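Local coordinates for ribosomal-protein-alanine acetyltransferase (Clostridium acetobutylicum, PDB 3DNS), which probably transfers an acetyl group to the N-terminal alanine of a ribosomal protein, the chain here being the N-terminal GNAT-type domain of a longer polypeptide, at residues I32-I37 with K52-G57; N44-F49 with I81-I86; F74-N79 with M126-Y131. All coordinates share one frame; numbering follows the deposited sequence.

Contact 1 (I32-I37 with K52-G57); sequences IGRIFI and KIYKQG
Two hydrogen bonds grip the hydroxyl of Tyr-54: it accepts from Arg-34 NH2 within the chain and gives its own proton to the carbonyl O of Lys-55 of the second subunit. The bond from Arg-34 NH2 to Tyr-54 OH is 3.0 Å long and fairly bent, 144° at the hydrogen, with the hydroxyl tilted from the guanidinium plane. Arg-34 reaches it with a chain extended from CG to NE, and guanidinium and phenol ring stand 71° apart. The frame is the open end of the antiparallel beta hairpin of strands 31-41 and 46-53, in the central sheet of the GNAT fold. Arg-34 and Lys-52 form a hydrogen-bonded pair: Arg-34 N gives to Lys-52 O and Lys-52 N to Arg-34 O, each at 2.9 Å. Beyond it Gly-33 and Ile-53 are a non-hydrogen-bonded pair, and Gly-33 CA makes a CA-H...O contact of 3.2 Å to Lys-52 O, the close approach its lack of a side chain allows. A classic beta bulge sets Ile-32 and Gly-33 together opposite Ile-24 of strand 21-26. Past Ile-53 the second strand leaves the sheet, yet Tyr-54 N still gives an almost straight bond, 173°, to Ile-32 O. Ile-32 and Ile-53 lie side by side, pointing the same way, against helix 61-78. On the face with Arg-34, the Tyr-54 ring stacks on Tyr-54 of the second subunit. Farther along that face Lys-52 crosses Phe-36 obliquely, its methylenes gathered near one ring atom, CD 3.5 Å from Phe-36 CE2.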
loop_
_atom_site.group_PDB
_atom_site.type_symbol
_atom_site.label_atom_id
_atom_site.label_comp_id
_atom_site.label_asym_id
_atom_site.label_seq_id
_atom_site.Cartn_x
_atom_site.Cartn_y
_atom_site.Cartn_z
ATOM N N ILE A 32 -1.954 1.003 4.678
ATOM C CA ILE A 32 -1.217 -0.237 4.943
ATOM C C ILE A 32 -1.973 -1.403 4.293
ATOM O O ILE A 32 -1.367 -2.271 3.651
ATOM C CB ILE A 32 -1.087 -0.459 6.448
ATOM C CG1 ILE A 32 -0.354 0.724 7.100
ATOM C CG2 ILE A 32 -0.382 -1.793 6.737
ATOM C CD1 ILE A 32 -0.230 0.624 8.541
ATOM N N GLY A 33 -3.289 -1.424 4.479
ATOM C CA GLY A 33 -4.150 -2.485 3.997
ATOM C C GLY A 33 -5.597 -2.297 4.367
ATOM O O GLY A 33 -6.044 -1.172 4.752
ATOM N N ARG A 34 -6.345 -3.387 4.253
ATOM C CA ARG A 34 -7.779 -3.318 4.502
ATOM C C ARG A 34 -8.267 -4.569 5.198
ATOM O O ARG A 34 -7.657 -5.607 5.100
ATOM C CB ARG A 34 -8.534 -3.172 3.187
ATOM C CG ARG A 34 -8.356 -1.880 2.508
ATOM C CD ARG A 34 -8.997 -1.893 1.146
ATOM N NE ARG A 34 -8.935 -0.538 0.599
ATOM C CZ ARG A 34 -7.819 -0.014 0.126
ATOM N NH1 ARG A 34 -7.807 1.219 -0.348
ATOM N NH2 ARG A 34 -6.704 -0.747 0.112
ATOM N N ILE A 35 -9.329 -4.433 5.962
ATOM C CA ILE A 35 -9.955 -5.561 6.626
ATOM C C ILE A 35 -11.310 -5.696 5.990
ATOM O O ILE A 35 -11.988 -4.686 5.781
ATOM C CB ILE A 35 -10.048 -5.327 8.159
ATOM C CG1 ILE A 35 -8.691 -5.620 8.830
ATOM C CG2 ILE A 35 -11.131 -6.203 8.801
ATOM C CD1 ILE A 35 -8.573 -4.988 10.225
ATOM N N PHE A 36 -11.692 -6.945 5.668
ATOM C CA PHE A 36 -12.980 -7.258 5.098
ATOM C C PHE A 36 -13.648 -8.269 5.967
ATOM O O PHE A 36 -13.142 -9.378 6.105
ATOM C CB PHE A 36 -12.815 -7.873 3.680
ATOM C CG PHE A 36 -12.130 -6.988 2.718
ATOM C CD1 PHE A 36 -12.837 -6.082 1.951
ATOM C CD2 PHE A 36 -10.765 -6.999 2.613
ATOM C CE1 PHE A 36 -12.183 -5.223 1.047
ATOM C CE2 PHE A 36 -10.129 -6.174 1.720
ATOM C CZ PHE A 36 -10.836 -5.284 0.940
ATOM N N ILE A 37 -14.806 -7.936 6.519
ATOM C CA ILE A 37 -15.556 -8.922 7.327
ATOM C C ILE A 37 -16.247 -9.916 6.373
ATOM O O ILE A 37 -16.986 -9.518 5.504
ATOM C CB ILE A 37 -16.583 -8.275 8.284
ATOM C CG1 ILE A 37 -15.911 -7.196 9.182
ATOM C CG2 ILE A 37 -17.295 -9.352 9.141
ATOM C CD1 ILE A 37 -14.882 -7.740 10.089
ATOM N N LYS A 52 -6.072 -7.864 4.171
ATOM C CA LYS A 52 -5.193 -7.655 3.037
ATOM C C LYS A 52 -4.160 -6.646 3.506
ATOM O O LYS A 52 -4.495 -5.662 4.175
ATOM C CB LYS A 52 -5.971 -7.120 1.837
ATOM C CG LYS A 52 -6.923 -8.174 1.254
ATOM C CD LYS A 52 -7.489 -7.715 -0.079
ATOM C CE LYS A 52 -8.387 -8.760 -0.686
ATOM N NZ LYS A 52 -7.596 -10.038 -0.768
ATOM N N ILE A 53 -2.901 -6.935 3.224
ATOM C CA ILE A 53 -1.795 -6.033 3.550
ATOM C C ILE A 53 -1.051 -5.830 2.289
ATOM O O ILE A 53 -0.762 -6.806 1.609
ATOM C CB ILE A 53 -0.800 -6.603 4.606
ATOM C CG1 ILE A 53 -1.515 -6.917 5.924
ATOM C CG2 ILE A 53 0.274 -5.606 4.867
ATOM C CD1 ILE A 53 -2.066 -5.624 6.676
ATOM N N TYR A 54 -0.765 -4.579 1.957
ATOM C CA TYR A 54 -0.070 -4.272 0.718
ATOM C C TYR A 54 1.325 -4.896 0.800
ATOM O O TYR A 54 1.931 -5.010 1.886
ATOM C CB TYR A 54 0.028 -2.758 0.487
ATOM C CG TYR A 54 -1.218 -2.085 -0.115
ATOM C CD1 TYR A 54 -1.940 -2.701 -1.158
ATOM C CD2 TYR A 54 -1.638 -0.815 0.304
ATOM C CE1 TYR A 54 -3.014 -2.097 -1.736
ATOM C CE2 TYR A 54 -2.777 -0.221 -0.265
ATOM C CZ TYR A 54 -3.441 -0.878 -1.279
ATOM O OH TYR A 54 -4.536 -0.359 -1.891
ATOM N N LYS A 55 1.835 -5.314 -0.332
ATOM C CA LYS A 55 3.163 -5.927 -0.370
ATOM C C LYS A 55 4.194 -4.901 0.088
ATOM O O LYS A 55 4.301 -3.823 -0.476
ATOM C CB LYS A 55 3.482 -6.510 -1.775
ATOM C CG LYS A 55 4.752 -7.401 -1.819
ATOM C CD LYS A 55 4.876 -8.055 -3.184
ATOM C CE LYS A 55 5.905 -9.194 -3.289
ATOM N NZ LYS A 55 5.809 -9.926 -4.620
ATOM N N GLN A 56 4.937 -5.236 1.136
ATOM C CA GLN A 56 5.831 -4.287 1.772
ATOM C C GLN A 56 7.242 -4.456 1.265
ATOM O O GLN A 56 7.686 -5.579 1.039
ATOM C CB GLN A 56 5.790 -4.457 3.289
ATOM C CG GLN A 56 4.451 -4.187 3.910
ATOM C CD GLN A 56 3.931 -2.789 3.685
ATOM O OE1 GLN A 56 2.789 -2.606 3.324
ATOM N NE2 GLN A 56 4.744 -1.796 3.953
ATOM N N GLY A 57 7.946 -3.339 1.106
ATOM C CA GLY A 57 9.372 -3.376 0.772
ATOM C C GLY A 57 10.253 -3.678 1.984
ATOM O O GLY A 57 11.367 -4.215 1.842
#

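Contact 2 (N44-F49 with I81-I86)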
loop_
_atom_site.group_PDB
_atom_site.type_symbol
_atom_site.label_atom_id
_atom_site.label_comp_id
_atom_site.label_asym_id
_atom_site.label_seq_id
_atom_site.Cartn_x
_atom_site.Cartn_y
_atom_site.Cartn_z
ATOM N N ASN A 44 -23.516 -17.035 17.346
ATOM C CA ASN A 44 -22.293 -17.813 17.569
ATOM C C ASN A 44 -21.166 -17.015 18.184
ATOM O O ASN A 44 -20.101 -17.560 18.512
ATOM C CB ASN A 44 -21.852 -18.471 16.262
ATOM C CG ASN A 44 -22.838 -19.539 15.788
ATOM O OD1 ASN A 44 -23.046 -19.727 14.608
ATOM N ND2 ASN A 44 -23.429 -20.232 16.713
ATOM N N ARG A 45 -21.400 -15.726 18.345
ATOM C CA ARG A 45 -20.391 -14.777 18.837
ATOM C C ARG A 45 -19.100 -14.955 18.026
ATOM O O ARG A 45 -18.001 -15.025 18.580
ATOM C CB ARG A 45 -20.175 -14.927 20.371
ATOM C CG ARG A 45 -21.446 -14.746 21.250
ATOM C CD ARG A 45 -21.225 -15.153 22.726
ATOM N NE ARG A 45 -20.296 -14.188 23.271
ATOM C CZ ARG A 45 -19.386 -14.389 24.219
ATOM N NH1 ARG A 45 -19.250 -15.562 24.845
ATOM N NH2 ARG A 45 -18.564 -13.386 24.512
ATOM N N PHE A 46 -19.268 -15.072 16.711
ATOM C CA PHE A 46 -18.194 -15.521 15.798
ATOM C C PHE A 46 -17.960 -14.420 14.769
ATOM O O PHE A 46 -18.909 -13.856 14.230
ATOM C CB PHE A 46 -18.592 -16.845 15.136
ATOM C CG PHE A 46 -17.637 -17.313 14.025
ATOM C CD1 PHE A 46 -16.374 -17.772 14.333
ATOM C CD2 PHE A 46 -18.015 -17.264 12.712
ATOM C CE1 PHE A 46 -15.484 -18.160 13.372
ATOM C CE2 PHE A 46 -17.135 -17.662 11.714
ATOM C CZ PHE A 46 -15.858 -18.121 12.051
ATOM N N CYS A 47 -16.703 -14.071 14.543
ATOM C CA CYS A 47 -16.337 -13.115 13.518
ATOM C C CYS A 47 -15.153 -13.640 12.771
ATOM O O CYS A 47 -14.141 -13.932 13.406
ATOM C CB CYS A 47 -15.946 -11.751 14.118
ATOM S SG CYS A 47 -15.532 -10.538 12.839
HETATM N N MSE A 48 -15.267 -13.728 11.430
HETATM C CA MSE A 48 -14.179 -14.170 10.533
HETATM C C MSE A 48 -13.968 -13.061 9.537
HETATM O O MSE A 48 -14.935 -12.604 8.950
HETATM C CB MSE A 48 -14.502 -15.468 9.766
HETATM C CG MSE A 48 -13.464 -15.841 8.743
HETATM SE SE MSE A 48 -13.479 -17.783 8.341
HETATM C CE MSE A 48 -15.273 -17.792 7.573
ATOM N N PHE A 49 -12.722 -12.614 9.395
ATOM C CA PHE A 49 -12.379 -11.592 8.395
ATOM C C PHE A 49 -11.132 -11.897 7.601
ATOM O O PHE A 49 -10.279 -12.708 8.012
ATOM C CB PHE A 49 -12.254 -10.217 9.003
ATOM C CG PHE A 49 -11.198 -10.071 10.056
ATOM C CD1 PHE A 49 -9.952 -9.630 9.736
ATOM C CD2 PHE A 49 -11.492 -10.294 11.390
ATOM C CE1 PHE A 49 -8.996 -9.420 10.725
ATOM C CE2 PHE A 49 -10.534 -10.087 12.373
ATOM C CZ PHE A 49 -9.277 -9.657 12.011
ATOM N N ILE A 81 -17.491 -10.747 21.037
ATOM C CA ILE A 81 -17.042 -11.855 20.200
ATOM C C ILE A 81 -16.374 -12.895 21.069
ATOM O O ILE A 81 -15.679 -12.561 22.001
ATOM C CB ILE A 81 -16.108 -11.310 19.050
ATOM C CG1 ILE A 81 -16.918 -10.313 18.191
ATOM C CG2 ILE A 81 -15.526 -12.423 18.174
ATOM C CD1 ILE A 81 -18.183 -10.884 17.502
ATOM N N ASN A 82 -16.622 -14.158 20.789
ATOM C CA ASN A 82 -15.918 -15.231 21.483
ATOM C C ASN A 82 -14.768 -15.838 20.677
ATOM O O ASN A 82 -13.726 -16.253 21.216
ATOM C CB ASN A 82 -16.914 -16.333 21.887
ATOM C CG ASN A 82 -16.246 -17.454 22.648
ATOM O OD1 ASN A 82 -15.758 -17.254 23.756
ATOM N ND2 ASN A 82 -16.152 -18.602 22.034
ATOM N N LYS A 83 -14.980 -15.937 19.380
ATOM C CA LYS A 83 -14.043 -16.552 18.487
ATOM C C LYS A 83 -13.863 -15.671 17.271
ATOM O O LYS A 83 -14.841 -15.225 16.644
ATOM C CB LYS A 83 -14.565 -17.925 18.057
ATOM C CG LYS A 83 -13.655 -18.720 17.122
ATOM C CD LYS A 83 -12.337 -19.115 17.735
ATOM C CE LYS A 83 -11.258 -19.390 16.616
ATOM N NZ LYS A 83 -11.614 -20.566 15.805
ATOM N N VAL A 84 -12.599 -15.375 16.985
ATOM C CA VAL A 84 -12.200 -14.637 15.844
ATOM C C VAL A 84 -11.305 -15.519 14.923
ATOM O O VAL A 84 -10.339 -16.158 15.367
ATOM C CB VAL A 84 -11.448 -13.354 16.273
ATOM C CG1 VAL A 84 -10.852 -12.641 15.073
ATOM C CG2 VAL A 84 -12.398 -12.389 17.096
ATOM N N ASN A 85 -11.644 -15.544 13.646
ATOM C CA ASN A 85 -10.769 -16.092 12.597
ATOM C C ASN A 85 -10.317 -15.039 11.576
ATOM O O ASN A 85 -11.045 -14.150 11.232
ATOM C CB ASN A 85 -11.441 -17.228 11.834
ATOM C CG ASN A 85 -11.403 -18.496 12.593
ATOM O OD1 ASN A 85 -12.136 -18.648 13.577
ATOM N ND2 ASN A 85 -10.497 -19.398 12.202
ATOM N N ILE A 86 -9.086 -15.198 11.119
ATOM C CA ILE A 86 -8.401 -14.264 10.204
ATOM C C ILE A 86 -7.845 -15.080 9.014
ATOM O O ILE A 86 -7.164 -16.090 9.178
ATOM C CB ILE A 86 -7.274 -13.517 10.849
ATOM C CG1 ILE A 86 -7.740 -12.944 12.213
ATOM C CG2 ILE A 86 -6.805 -12.417 9.850
ATOM C CD1 ILE A 86 -6.714 -11.976 13.036
HETATM O O HOH W 1 -16.491 -15.731 25.692
#
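The guanidinium of Arg-45 has Asn-82 CB over the centre of one face, 3.8 Å above the plane, while the Phe-46 ring meets Asn-85 OD1 at its edge, 3.4 Å from CE1. Phe-49, its CG in the crowded position between backbone N and carbonyl carbon (chi1 61°), lays its ring alongside Ile-86, CZ 3.6 Å from CD1, and across Val-84 CG1; Phe-71 of helix 61-78 meets this ring edge-to-face. A water takes a hydrogen bond from Arg-45 NH1 and gives one to Asn-82 OD1, and Asp-80 holds NH2 in a salt bridge. Strands 46-53 and 83-89 are the two parallel strands of a beta-alpha-beta unit, connected through helix 61-78. Their ladder begins at Arg-45 O, which accepts twice: Asn-82 N at 2.7 Å on a lone pair, and Lys-83 N at 3.3 Å nearly along the C=O axis. A G1 bulge at Arg-45 and Phe-46, opposite Asn-41, starts the first strand. Cys-47 N then gives to Lys-83 O, Asn-85 N to Cys-47 O, and Phe-49 N to Asn-85 O at 2.9 Å. On the face with Phe-46, Lys-83 lies beside the ring and bends back so that NZ meets a lone pair of Asn-85 OD1 at 3.0 Å. Glu-105 takes both Lys-83 NZ and Asn-85 ND2, which probably keeps the lysine charged, and selenomethionine Met-48 crosses Asn-85 with its CG 3.9 Å from CB.

Contact 3 (F74-N79 with M126-Y131); sequences FLFKSN and MDYKNY
Phe-76, near the C-terminal end of helix 61-78, is the residue that carries the contact. Its ring, with CG anti to the carbonyl carbon (chi1 -66°), enters the bend where strand 117-127 turns into helix 128-132. Tyr-131 covers one face in an offset stack, centroids 4.9 Å apart and planes at 27°, and its CB adds a CH-pi contact over the same ring. Met-126 O lies at the ring edge, 3.4 Å from Phe-76 CZ. The selenomethionine Met-126 crosses at about a right angle, its SE 5.2 Å from the Phe-76 centroid in an oblique Met-aromatic contact. The carbonyl of Phe-76 lies in the plane of the Tyr-128 ring at its edge. Next, Lys-77, bent at chi2 and chi3, runs its CG past Tyr-131 CE1 and reaches Tyr-128 OH with NZ, a weak 3.3 Å hydrogen bond. On the other segment Asp-127 is the N-cap of helix 128-132: its OD1 accepts from Asn-130 N at 2.9 Å. Glu-73, one turn back on helix 61-78, is hydrogen-bonded to Tyr-131 OH. Val-84 of strand 83-89 lies against Phe-76 and pairs through its backbone with Met-126 of strand 117-127.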
loop_
_atom_site.group_PDB
_atom_site.type_symbol
_atom_site.label_atom_id
_atom_site.label_comp_id
_atom_site.label_asym_id
_atom_site.label_seq_id
_atom_site.Cartn_x
_atom_site.Cartn_y
_atom_site.Cartn_z
ATOM N N PHE A 74 -10.870 -4.546 20.258
ATOM C CA PHE A 74 -12.185 -4.113 19.749
ATOM C C PHE A 74 -13.234 -5.231 19.646
ATOM O O PHE A 74 -14.351 -5.078 20.098
ATOM C CB PHE A 74 -12.015 -3.500 18.352
ATOM C CG PHE A 74 -13.333 -3.001 17.706
ATOM C CD1 PHE A 74 -14.084 -1.992 18.290
ATOM C CD2 PHE A 74 -13.793 -3.557 16.517
ATOM C CE1 PHE A 74 -15.255 -1.559 17.688
ATOM C CE2 PHE A 74 -14.951 -3.156 15.928
ATOM C CZ PHE A 74 -15.685 -2.165 16.498
ATOM N N LEU A 75 -12.879 -6.319 18.984
ATOM C CA LEU A 75 -13.800 -7.454 18.793
ATOM C C LEU A 75 -14.155 -8.194 20.079
ATOM O O LEU A 75 -15.361 -8.455 20.360
ATOM C CB LEU A 75 -13.210 -8.430 17.745
ATOM C CG LEU A 75 -13.123 -7.951 16.251
ATOM C CD1 LEU A 75 -12.565 -9.035 15.353
ATOM C CD2 LEU A 75 -14.426 -7.507 15.665
ATOM N N PHE A 76 -13.125 -8.541 20.853
ATOM C CA PHE A 76 -13.294 -9.264 22.117
ATOM C C PHE A 76 -13.874 -8.442 23.257
ATOM O O PHE A 76 -14.668 -8.973 24.008
ATOM C CB PHE A 76 -11.980 -9.896 22.603
ATOM C CG PHE A 76 -11.476 -10.967 21.709
ATOM C CD1 PHE A 76 -12.255 -12.095 21.443
ATOM C CD2 PHE A 76 -10.225 -10.863 21.101
ATOM C CE1 PHE A 76 -11.793 -13.101 20.621
ATOM C CE2 PHE A 76 -9.747 -11.901 20.268
ATOM C CZ PHE A 76 -10.524 -12.994 20.013
ATOM N N LYS A 77 -13.477 -7.190 23.404
ATOM C CA LYS A 77 -13.802 -6.453 24.604
ATOM C C LYS A 77 -14.834 -5.383 24.424
ATOM O O LYS A 77 -15.449 -4.990 25.389
ATOM C CB LYS A 77 -12.550 -5.818 25.206
ATOM C CG LYS A 77 -11.387 -6.781 25.238
ATOM C CD LYS A 77 -11.539 -7.727 26.394
ATOM C CE LYS A 77 -10.983 -7.158 27.643
ATOM N NZ LYS A 77 -10.896 -8.297 28.591
ATOM N N SER A 78 -15.014 -4.905 23.185
ATOM C CA SER A 78 -16.051 -3.906 22.859
ATOM C C SER A 78 -17.158 -4.453 21.973
ATOM O O SER A 78 -18.092 -3.726 21.702
ATOM C CB SER A 78 -15.416 -2.714 22.165
ATOM O OG SER A 78 -14.486 -2.125 23.030
ATOM N N ASN A 79 -17.077 -5.723 21.547
ATOM C CA ASN A 79 -18.131 -6.343 20.738
ATOM C C ASN A 79 -18.652 -7.740 21.128
ATOM O O ASN A 79 -19.434 -8.310 20.395
ATOM C CB ASN A 79 -17.749 -6.363 19.259
ATOM C CG ASN A 79 -17.724 -4.982 18.636
ATOM O OD1 ASN A 79 -16.720 -4.283 18.709
ATOM N ND2 ASN A 79 -18.823 -4.603 17.966
HETATM N N MSE A 126 -8.332 -17.260 17.118
HETATM C CA MSE A 126 -8.131 -16.927 18.519
HETATM C C MSE A 126 -9.480 -16.793 19.194
HETATM O O MSE A 126 -10.383 -16.159 18.674
HETATM C CB MSE A 126 -7.341 -15.612 18.662
HETATM C CG MSE A 126 -7.214 -15.133 20.072
HETATM SE SE MSE A 126 -6.032 -13.582 20.291
HETATM C CE MSE A 126 -4.312 -14.364 19.796
ATOM N N ASP A 127 -9.603 -17.387 20.359
ATOM C CA ASP A 127 -10.803 -17.187 21.187
ATOM C C ASP A 127 -10.564 -16.244 22.375
ATOM O O ASP A 127 -9.408 -15.893 22.673
ATOM C CB ASP A 127 -11.478 -18.517 21.553
ATOM C CG ASP A 127 -10.700 -19.338 22.493
ATOM O OD1 ASP A 127 -9.770 -18.853 23.168
ATOM O OD2 ASP A 127 -11.026 -20.524 22.563
ATOM N N TYR A 128 -11.657 -15.799 23.010
ATOM C CA TYR A 128 -11.582 -14.868 24.146
ATOM C C TYR A 128 -10.694 -15.427 25.271
ATOM O O TYR A 128 -9.833 -14.716 25.807
ATOM C CB TYR A 128 -12.997 -14.548 24.683
ATOM C CG TYR A 128 -13.087 -13.455 25.724
ATOM C CD1 TYR A 128 -13.447 -12.152 25.366
ATOM C CD2 TYR A 128 -12.848 -13.729 27.076
ATOM C CE1 TYR A 128 -13.550 -11.152 26.304
ATOM C CE2 TYR A 128 -12.946 -12.730 28.057
ATOM C CZ TYR A 128 -13.299 -11.436 27.666
ATOM O OH TYR A 128 -13.395 -10.437 28.619
ATOM N N LYS A 129 -10.904 -16.681 25.634
ATOM C CA LYS A 129 -10.089 -17.322 26.668
ATOM C C LYS A 129 -8.599 -17.117 26.378
ATOM O O LYS A 129 -7.813 -16.730 27.257
ATOM C CB LYS A 129 -10.349 -18.800 26.646
ATOM C CG LYS A 129 -11.643 -19.204 27.257
ATOM C CD LYS A 129 -11.633 -20.684 27.683
ATOM C CE LYS A 129 -12.244 -21.629 26.634
ATOM N NZ LYS A 129 -12.847 -22.839 27.309
ATOM N N ASN A 130 -8.226 -17.436 25.137
ATOM C CA ASN A 130 -6.854 -17.250 24.613
ATOM C C ASN A 130 -6.406 -15.783 24.757
ATOM O O ASN A 130 -5.406 -15.496 25.412
ATOM C CB ASN A 130 -6.786 -17.699 23.131
ATOM C CG ASN A 130 -5.377 -17.650 22.545
ATOM O OD1 ASN A 130 -4.499 -16.884 23.007
ATOM N ND2 ASN A 130 -5.162 -18.439 21.487
ATOM N N TYR A 131 -7.192 -14.880 24.190
ATOM C CA TYR A 131 -6.929 -13.459 24.260
ATOM C C TYR A 131 -6.759 -12.918 25.671
ATOM O O TYR A 131 -5.847 -12.138 25.919
ATOM C CB TYR A 131 -8.050 -12.678 23.583
ATOM C CG TYR A 131 -7.779 -11.205 23.529
ATOM C CD1 TYR A 131 -8.495 -10.313 24.313
ATOM C CD2 TYR A 131 -6.794 -10.681 22.671
ATOM C CE1 TYR A 131 -8.228 -8.920 24.246
ATOM C CE2 TYR A 131 -6.538 -9.312 22.592
ATOM C CZ TYR A 131 -7.243 -8.427 23.384
ATOM O OH TYR A 131 -6.954 -7.058 23.345
#

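Overall arrangement
The three contacts step across one sheet from strand to strand: contact 1 pairs strands 31-41 and 46-53, contact 2 pairs 46-53 with 83-89, and contact 3 brings in 117-127, the next strand along. Contacts 1 and 2 share strand 46-53 and touch around Phe-49, whose CD1 is 3.7 Å from Ile-35 CG2, yet their centres are about 19 Å apart on opposite sides of the chain's centre. Contacts 2 and 3 are closer, about 9 Å between centres, and are joined by probable backbone hydrogen bonds, Tyr-128 N to Asn-82 O at 2.8 Å among them. Contacts 1 and 3 do not touch, their nearest atoms being about 6 Å apart; of the three, contact 1 alone reaches the second subunit.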